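Local coordinates for putative membrane protein mmpL11 (Mycobacterium tuberculosis, PDB 4Y0L), which is an RND-family membrane protein that probably exports lipids across the mycobacterial inner membrane, represented here by a periplasmic domain, at residues 4-9 with 81-86; 24-29 with 50-55. One frame throughout, in Å; residues are numbered along the deposited sequence.

Interaction 1. Residues 4-9 with 81-86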
loop_
_atom_site.group_PDB
_atom_site.type_symbol
_atom_site.label_atom_id
_atom_site.label_comp_id
_atom_site.label_asym_id
_atom_site.label_seq_id
_atom_site.Cartn_x
_atom_site.Cartn_y
_atom_site.Cartn_z
ATOM N N VAL A 4 0.734 3.705 4.124
ATOM C CA VAL A 4 1.408 2.516 3.609
ATOM C C VAL A 4 2.233 2.882 2.379
ATOM O O VAL A 4 1.714 3.449 1.419
ATOM C CB VAL A 4 0.404 1.402 3.249
ATOM C CG1 VAL A 4 1.121 0.197 2.642
ATOM C CG2 VAL A 4 -0.379 0.981 4.480
ATOM N N LEU A 5 3.521 2.547 2.423
ATOM C CA LEU A 5 4.453 2.880 1.351
ATOM C C LEU A 5 4.893 1.625 0.603
ATOM O O LEU A 5 5.333 0.655 1.216
ATOM C CB LEU A 5 5.675 3.605 1.921
ATOM C CG LEU A 5 6.622 4.234 0.897
ATOM C CD1 LEU A 5 6.016 5.499 0.310
ATOM C CD2 LEU A 5 7.971 4.525 1.528
ATOM N N VAL A 6 4.775 1.656 -0.722
ATOM C CA VAL A 6 5.151 0.522 -1.560
ATOM C C VAL A 6 6.295 0.903 -2.497
ATOM O O VAL A 6 6.160 1.822 -3.303
ATOM C CB VAL A 6 3.960 0.015 -2.399
ATOM C CG1 VAL A 6 4.297 -1.323 -3.043
ATOM C CG2 VAL A 6 2.713 -0.117 -1.533
ATOM N N ARG A 7 7.415 0.192 -2.384
ATOM C CA ARG A 7 8.580 0.443 -3.231
ATOM C C ARG A 7 8.807 -0.714 -4.190
ATOM O O ARG A 7 8.676 -1.881 -3.815
ATOM C CB ARG A 7 9.840 0.665 -2.385
ATOM C CG ARG A 7 9.815 1.934 -1.548
ATOM C CD ARG A 7 9.905 1.631 -0.064
ATOM N NE ARG A 7 11.286 1.523 0.399
ATOM C CZ ARG A 7 11.650 0.972 1.554
ATOM N NH1 ARG A 7 10.739 0.457 2.369
ATOM N NH2 ARG A 7 12.931 0.924 1.891
ATOM N N PHE A 8 9.153 -0.374 -5.429
ATOM C CA PHE A 8 9.461 -1.358 -6.457
ATOM C C PHE A 8 10.931 -1.278 -6.848
ATOM O O PHE A 8 11.545 -0.214 -6.780
ATOM C CB PHE A 8 8.575 -1.144 -7.682
ATOM C CG PHE A 8 7.115 -1.345 -7.411
ATOM C CD1 PHE A 8 6.566 -2.615 -7.425
ATOM C CD2 PHE A 8 6.291 -0.265 -7.141
ATOM C CE1 PHE A 8 5.221 -2.808 -7.175
ATOM C CE2 PHE A 8 4.945 -0.450 -6.890
ATOM C CZ PHE A 8 4.408 -1.724 -6.908
ATOM N N ASP A 9 11.484 -2.410 -7.268
ATOM C CA ASP A 9 12.910 -2.518 -7.550
ATOM C C ASP A 9 13.241 -2.154 -8.993
ATOM O O ASP A 9 14.368 -1.758 -9.291
ATOM C CB ASP A 9 13.404 -3.937 -7.256
ATOM C CG ASP A 9 14.512 -3.971 -6.219
ATOM O OD1 ASP A 9 15.340 -3.035 -6.187
ATOM O OD2 ASP A 9 14.558 -4.943 -5.435
ATOM N N GLY A 81 4.094 -9.311 -2.579
ATOM C CA GLY A 81 5.028 -10.171 -3.283
ATOM C C GLY A 81 6.448 -9.654 -3.181
ATOM O O GLY A 81 6.975 -9.481 -2.083
ATOM N N ALA A 82 7.068 -9.399 -4.330
ATOM C CA ALA A 82 8.463 -8.968 -4.366
ATOM C C ALA A 82 8.608 -7.497 -3.982
ATOM O O ALA A 82 9.684 -7.059 -3.573
ATOM C CB ALA A 82 9.052 -9.212 -5.744
ATOM N N ALA A 83 7.527 -6.737 -4.110
ATOM C CA ALA A 83 7.553 -5.319 -3.767
ATOM C C ALA A 83 7.721 -5.143 -2.262
ATOM O O ALA A 83 7.280 -5.982 -1.477
ATOM C CB ALA A 83 6.290 -4.627 -4.249
ATOM N N GLN A 84 8.367 -4.049 -1.871
ATOM C CA GLN A 84 8.609 -3.755 -0.465
ATOM C C GLN A 84 7.466 -2.919 0.102
ATOM O O GLN A 84 7.057 -1.935 -0.508
ATOM C CB GLN A 84 9.942 -3.021 -0.302
ATOM C CG GLN A 84 10.537 -3.097 1.092
ATOM C CD GLN A 84 11.938 -2.518 1.152
ATOM O OE1 GLN A 84 12.478 -2.061 0.143
ATOM N NE2 GLN A 84 12.536 -2.537 2.338
ATOM N N VAL A 85 6.953 -3.322 1.261
ATOM C CA VAL A 85 5.860 -2.608 1.916
ATOM C C VAL A 85 6.257 -2.194 3.330
ATOM O O VAL A 85 6.958 -2.924 4.028
ATOM C CB VAL A 85 4.576 -3.472 1.977
ATOM C CG1 VAL A 85 3.485 -2.787 2.802
ATOM C CG2 VAL A 85 4.065 -3.756 0.583
ATOM N N ASP A 86 5.799 -1.014 3.738
ATOM C CA ASP A 86 6.032 -0.512 5.085
ATOM C C ASP A 86 4.820 0.268 5.574
ATOM O O ASP A 86 4.294 1.119 4.857
ATOM C CB ASP A 86 7.277 0.376 5.127
ATOM C CG ASP A 86 8.562 -0.412 4.968
ATOM O OD1 ASP A 86 9.105 -0.873 5.995
ATOM O OD2 ASP A 86 9.028 -0.570 3.820
HETATM O O HOH W 1 7.691 0.304 1.830
#

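Interaction 2. Residues 24-29 with 50-55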
loop_
_atom_site.group_PDB
_atom_site.type_symbol
_atom_site.label_atom_id
_atom_site.label_comp_id
_atom_site.label_asym_id
_atom_site.label_seq_id
_atom_site.Cartn_x
_atom_site.Cartn_y
_atom_site.Cartn_z
ATOM N N ALA A 24 -4.033 -4.469 -5.701
ATOM C CA ALA A 24 -4.233 -5.596 -4.790
ATOM C C ALA A 24 -3.967 -5.179 -3.349
ATOM O O ALA A 24 -4.715 -5.538 -2.444
ATOM C CB ALA A 24 -3.333 -6.762 -5.178
ATOM N N ILE A 25 -2.894 -4.422 -3.143
ATOM C CA ILE A 25 -2.552 -3.920 -1.815
ATOM C C ILE A 25 -3.643 -2.982 -1.314
ATOM O O ILE A 25 -4.050 -3.049 -0.157
ATOM C CB ILE A 25 -1.192 -3.187 -1.826
ATOM C CG1 ILE A 25 -0.067 -4.181 -2.112
ATOM C CG2 ILE A 25 -0.929 -2.497 -0.489
ATOM C CD1 ILE A 25 1.219 -3.538 -2.566
ATOM N N ARG A 26 -4.109 -2.108 -2.199
ATOM C CA ARG A 26 -5.152 -1.150 -1.865
ATOM C C ARG A 26 -6.433 -1.857 -1.422
ATOM O O ARG A 26 -7.069 -1.460 -0.444
ATOM C CB ARG A 26 -5.428 -0.249 -3.068
ATOM C CG ARG A 26 -6.500 0.796 -2.832
ATOM C CD ARG A 26 -6.441 1.894 -3.884
ATOM N NE ARG A 26 -7.427 2.947 -3.637
ATOM C CZ ARG A 26 -8.561 3.111 -4.317
ATOM N NH1 ARG A 26 -8.884 2.298 -5.317
ATOM N NH2 ARG A 26 -9.378 4.105 -3.999
ATOM N N HIS A 27 -6.793 -2.914 -2.140
ATOM C CA HIS A 27 -7.998 -3.686 -1.849
ATOM C C HIS A 27 -7.914 -4.407 -0.504
ATOM O O HIS A 27 -8.919 -4.545 0.196
ATOM C CB HIS A 27 -8.246 -4.695 -2.972
ATOM C CG HIS A 27 -9.361 -5.653 -2.695
ATOM N ND1 HIS A 27 -9.148 -6.912 -2.174
ATOM C CD2 HIS A 27 -10.698 -5.543 -2.877
ATOM C CE1 HIS A 27 -10.306 -7.533 -2.042
ATOM N NE2 HIS A 27 -11.263 -6.724 -2.461
ATOM N N ARG A 28 -6.720 -4.867 -0.143
ATOM C CA ARG A 28 -6.533 -5.571 1.122
ATOM C C ARG A 28 -6.559 -4.594 2.296
ATOM O O ARG A 28 -7.023 -4.932 3.386
ATOM C CB ARG A 28 -5.216 -6.350 1.116
ATOM C CG ARG A 28 -5.089 -7.368 2.245
ATOM C CD ARG A 28 -5.974 -8.580 2.003
ATOM N NE ARG A 28 -5.883 -9.565 3.083
ATOM C CZ ARG A 28 -6.859 -9.857 3.944
ATOM N NH1 ARG A 28 -8.042 -9.255 3.877
ATOM N NH2 ARG A 28 -6.652 -10.770 4.882
ATOM N N ILE A 29 -6.057 -3.384 2.070
ATOM C CA ILE A 29 -6.089 -2.338 3.086
ATOM C C ILE A 29 -7.531 -1.994 3.445
ATOM O O ILE A 29 -7.860 -1.810 4.615
ATOM C CB ILE A 29 -5.352 -1.064 2.606
ATOM C CG1 ILE A 29 -3.847 -1.319 2.540
ATOM C CG2 ILE A 29 -5.623 0.121 3.543
ATOM C CD1 ILE A 29 -3.073 -0.265 1.774
ATOM N N ALA A 50 4.998 4.438 -3.982
ATOM C CA ALA A 50 3.598 4.836 -4.014
ATOM C C ALA A 50 3.031 4.854 -2.598
ATOM O O ALA A 50 3.127 3.864 -1.872
ATOM C CB ALA A 50 2.795 3.894 -4.895
ATOM N N LEU A 51 2.444 5.983 -2.211
ATOM C CA LEU A 51 1.841 6.119 -0.892
ATOM C C LEU A 51 0.348 5.811 -0.948
ATOM O O LEU A 51 -0.388 6.390 -1.747
ATOM C CB LEU A 51 2.061 7.529 -0.336
ATOM C CG LEU A 51 1.613 7.735 1.116
ATOM C CD1 LEU A 51 2.625 7.139 2.086
ATOM C CD2 LEU A 51 1.382 9.210 1.413
ATOM N N LEU A 52 -0.082 4.885 -0.098
ATOM C CA LEU A 52 -1.497 4.586 0.084
ATOM C C LEU A 52 -1.923 4.988 1.491
ATOM O O LEU A 52 -1.396 4.472 2.477
ATOM C CB LEU A 52 -1.770 3.100 -0.159
ATOM C CG LEU A 52 -1.604 2.625 -1.605
ATOM C CD1 LEU A 52 -1.507 1.107 -1.674
ATOM C CD2 LEU A 52 -2.754 3.125 -2.472
ATOM N N SER A 53 -2.873 5.917 1.573
ATOM C CA SER A 53 -3.341 6.434 2.855
ATOM C C SER A 53 -4.773 5.993 3.138
ATOM O O SER A 53 -5.686 6.264 2.356
ATOM C CB SER A 53 -3.246 7.960 2.880
ATOM O OG SER A 53 -4.202 8.545 2.012
ATOM N N ALA A 54 -4.954 5.316 4.268
ATOM C CA ALA A 54 -6.258 4.798 4.666
ATOM C C ALA A 54 -6.815 5.568 5.851
ATOM O O ALA A 54 -6.158 5.711 6.885
ATOM C CB ALA A 54 -6.158 3.328 5.005
ATOM N N VAL A 55 -8.039 6.059 5.695
ATOM C CA VAL A 55 -8.729 6.725 6.785
ATOM C C VAL A 55 -9.487 5.702 7.628
ATOM O O VAL A 55 -10.069 4.746 7.103
ATOM C CB VAL A 55 -9.698 7.796 6.269
ATOM C CG1 VAL A 55 -10.430 8.451 7.425
ATOM C CG2 VAL A 55 -8.948 8.845 5.463
#

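Interaction 1. Residues 4-9 with 81-86
Leu5 and Arg7 pair with Asp86 and Gln84 as two antiparallel strands, their directions 165° apart. Two hydrogen-bonded pairs, Leu5 with Asp86 and Arg7 with Gln84, lie on either side of the non-hydrogen-bonded pair Val6–Val85, where the CA atoms approach to 4.7 Å. Each hydrogen-bonded pair makes two backbone bonds. Leu5 N reaches Asp86 O at 2.9 Å in a nearly straight bond, whereas the return bond from Asp86 N to Leu5 O is more bent. Between the two hydrogen-bonded pairs, Val6 CA makes a CA-H...O contact with Gln84 O.

The valines face the two helices. CG1 of Val4 meets CG1 of Val85 at 3.8 Å, the two side chains crossing obliquely, and on the helix side Ile29, Met72 and Ala80 continue the apolar layer. Beta-branched residues suit this place because they fit extended backbone and give compact apolar cover. Beyond the strand pairing, Ala83 CB comes to 3.6 Å from Phe8 CE1, at an oblique angle to the ring; a methyl is small enough to fit there, and the same ring stacks with His18.

The other face is largely polar, carrying Arg7, Gln84 and Asp86, with Leu5 the apolar exception. In Arg7 an off-staggered chi2 (119°) places CD, a further bend at chi3 places NE, and the guanidinium beyond reaches the neighbouring strand. It stacks on the Gln84 amide with the planes 22° apart, and Gln84 OE1 sits over its centre, 3.4 Å from Arg7 CZ. Asp86 OD2 approaches near the guanidinium plane at its edge and forms a salt bridge with Arg7 NH1, modelled at 2.5 Å, a length that is doubtful in detail. A water, modelled very close to both, probably links Leu5 O and Asp86 OD2. The amide over one face and the carboxylate at the rim would together restrict how the guanidinium turns, while the carboxylate probably offsets its charge.

Interaction 2. Residues 24-29 with 50-55
Leu52 packs its isobutyl group against Ile25, Arg26 and Ile29, joining a helix to the inner face of the sheet in a ferredoxin-like βαββαβ sandwich. Helix 24-29 runs almost parallel to strand 50-55, their axes 16° apart in direction and 9.8 Å apart at closest approach. No hydrogen bond crosses this gap; side chains fill it.

Leu52 has the largest buried area. Its chi1 (-68°) places CG anti to the carbonyl carbon, and chi2 (164°) places CD1, the methyl that takes the isoleucines. CD1 meets CG2 of Ile25 at 3.8 Å and CD1 of Ile29 at 4.0 Å. Those two residues are one helical turn apart, so the leucine methyl touches both on the same side of the helix. Ile25 meets Leu52 at about a right angle, Ile29 more obliquely. The other methyl, CD2, lies 4.1 Å from CD of Arg26. Arginine suits this margin: its chain is extended from CG to NE, offering its CD methylene to the leucine while the guanidinium hydrogen-bonds to the carbonyls of Val38 and Ala39 on strand 37-43.

Ile29 comes next in buried surface and spans two strand residues through its separate branches. Its delta methyl goes to Leu52, and its gamma methyl goes to Ala54, two residues further along and on the same face of the strand. Beta branching makes this double reach possible, and Val38, Val4 and Leu76 also touch this isoleucine. Ala54 presents a single methyl, which the isoleucine branch meets directly. With Ile29 CG2 anti to the backbone N, this gamma methyl comes to 3.6 Å from Ala54 CB.

How the interactions relate
Interactions 1 and 2 have centres about 12 Å apart and meet at strand 2-7, which lies between strands 49-55 and 84-87 in the four-stranded antiparallel sheet. One edge of strand 2-7 serves interaction 1; at its other edge Val4 O probably accepts a bond from Leu52 N, and Val6 O one from Ala50 N. Ile25 CD1 also packs on Val6 CG1, carrying the helix 19-29 layer from one contact to the other. Along the chain, both segments of 24-29 with 50-55 fall between 4-9 and 81-86. Interaction 1 therefore brings the domain's two ends together. Interaction 2 packs helix 19-29 on the sheet as one part of the core.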